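Local coordinates for uncharacterized protein ABO_0056 (PDB 3H35) that is of unknown function but carries a domain of the abortive infection alpha family and may, by that kinship, take part in phage defence, at residues E126-R129 with T130-E133. Residues are numbered along the deposited sequence; the frame is centred on the assembly and turned at random.
Sequences ESLR and TDYE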
loop_
_atom_site.group_PDB
_atom_site.type_symbol
_atom_site.label_atom_id
_atom_site.label_comp_id
_atom_site.label_asym_id
_atom_site.label_seq_id
_atom_site.Cartn_x
_atom_site.Cartn_y
_atom_site.Cartn_z
ATOM N N GLU A 126 -12.209 -21.598 -12.322
ATOM C CA GLU A 126 -13.297 -21.990 -13.220
ATOM C C GLU A 126 -14.604 -22.207 -12.461
ATOM O O GLU A 126 -15.677 -21.853 -12.947
ATOM C CB GLU A 126 -12.907 -23.230 -14.043
ATOM C CG GLU A 126 -14.025 -23.780 -14.978
ATOM C CD GLU A 126 -14.625 -22.729 -15.921
ATOM O OE1 GLU A 126 -13.864 -21.915 -16.470
ATOM O OE2 GLU A 126 -15.854 -22.695 -16.106
ATOM N N SER A 127 -14.508 -22.763 -11.262
ATOM C CA SER A 127 -15.696 -23.091 -10.466
ATOM C C SER A 127 -16.410 -21.859 -9.921
ATOM O O SER A 127 -17.570 -21.931 -9.552
ATOM C CB SER A 127 -15.309 -24.010 -9.314
ATOM O OG SER A 127 -14.543 -23.269 -8.395
ATOM N N LEU A 128 -15.731 -20.724 -9.876
ATOM C CA LEU A 128 -16.381 -19.490 -9.475
ATOM C C LEU A 128 -17.072 -18.722 -10.635
ATOM O O LEU A 128 -17.485 -17.562 -10.457
ATOM C CB LEU A 128 -15.354 -18.600 -8.767
ATOM C CG LEU A 128 -14.867 -19.156 -7.405
ATOM C CD1 LEU A 128 -13.762 -18.284 -6.842
ATOM C CD2 LEU A 128 -15.990 -19.226 -6.434
ATOM N N ARG A 129 -17.185 -19.344 -11.821
ATOM C CA ARG A 129 -17.732 -18.651 -12.999
ATOM C C ARG A 129 -19.047 -17.865 -12.714
ATOM O O ARG A 129 -19.191 -16.678 -13.047
ATOM C CB ARG A 129 -17.932 -19.621 -14.175
ATOM C CG ARG A 129 -18.273 -18.910 -15.479
ATOM C CD ARG A 129 -18.245 -19.853 -16.694
ATOM N NE ARG A 129 -16.894 -20.251 -17.142
ATOM C CZ ARG A 129 -16.095 -19.519 -17.914
ATOM N NH1 ARG A 129 -16.454 -18.316 -18.335
ATOM N NH2 ARG A 129 -14.909 -19.990 -18.263
ATOM N N THR A 130 -19.994 -18.546 -12.090
ATOM C CA THR A 130 -21.269 -17.929 -11.762
ATOM C C THR A 130 -21.067 -16.679 -10.911
ATOM O O THR A 130 -21.651 -15.625 -11.215
ATOM C CB THR A 130 -22.154 -18.932 -11.047
ATOM O OG1 THR A 130 -22.501 -19.949 -11.986
ATOM C CG2 THR A 130 -23.412 -18.284 -10.536
ATOM N N ASP A 131 -20.199 -16.778 -9.893
ATOM C CA ASP A 131 -19.894 -15.620 -9.053
ATOM C C ASP A 131 -19.287 -14.426 -9.797
ATOM O O ASP A 131 -19.650 -13.280 -9.545
ATOM C CB ASP A 131 -18.985 -16.027 -7.901
ATOM C CG ASP A 131 -19.721 -16.883 -6.879
ATOM O OD1 ASP A 131 -20.674 -16.363 -6.273
ATOM O OD2 ASP A 131 -19.374 -18.070 -6.714
ATOM N N TYR A 132 -18.367 -14.685 -10.711
ATOM C CA TYR A 132 -17.840 -13.599 -11.525
ATOM C C TYR A 132 -18.970 -12.886 -12.269
ATOM O O TYR A 132 -18.991 -11.650 -12.329
ATOM C CB TYR A 132 -16.843 -14.122 -12.540
ATOM C CG TYR A 132 -15.574 -14.699 -11.934
ATOM C CD1 TYR A 132 -14.701 -13.903 -11.209
ATOM C CD2 TYR A 132 -15.230 -16.038 -12.128
ATOM C CE1 TYR A 132 -13.543 -14.439 -10.642
ATOM C CE2 TYR A 132 -14.088 -16.574 -11.581
ATOM C CZ TYR A 132 -13.229 -15.771 -10.840
ATOM O OH TYR A 132 -12.077 -16.327 -10.310
ATOM N N GLU A 133 -19.896 -13.686 -12.834
ATOM C CA GLU A 133 -21.024 -13.176 -13.584
ATOM C C GLU A 133 -21.921 -12.329 -12.710
ATOM O O GLU A 133 -22.271 -11.215 -13.088
ATOM C CB GLU A 133 -21.808 -14.323 -14.252
ATOM C CG GLU A 133 -21.019 -15.004 -15.353
ATOM C CD GLU A 133 -21.638 -16.320 -15.870
ATOM O OE1 GLU A 133 -22.748 -16.734 -15.406
ATOM O OE2 GLU A 133 -20.999 -16.947 -16.751
HETATM O O HOH W 1 -19.608 -21.242 -11.223
HETATM O O HOH W 2 -19.513 -19.551 -8.974
HETATM O O HOH W 3 -18.618 -16.595 -17.619
#
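L128 and Y132 meet in a local contact at the N-terminus of helix 129-137, where a 3-10 turn following strand 119-123 leads into the helix and L128 is its N-cap residue. Two i to i+4 backbone hydrogen bonds start the helix: Y132 N donates to L128 O at 3.0 Å, and E133 N to R129 O at 3.1 Å. L128 CB rests 3.7 Å from Y132 CE2, while the tyrosine, buried against A72 and L74 of strand 71-77, is hydrogen-bonded through its hydroxyl to E160 O and T125 N. On the outer side R129 grips E126 side-on, NE to OE2 at 2.9 Å and nearly straight (173°), NH2 to OE1 at 2.8 Å. With CG anti to the backbone N (chi1 -170°) and the chain bent at chi3, the guanidinium turns back to that carboxylate; its NH1 reaches E133 OE2 through a water. Two further waters take the N-H groups of T130 and D131 and donate to S127 O; the second also donates to D131 OD2, while OD1 is hydrogen-bonded to N93 ND2. Water thus satisfies amides of the first turn, and the carboxylates of E126, D131 and E133 near this N-terminus probably interact favourably with the helix dipole.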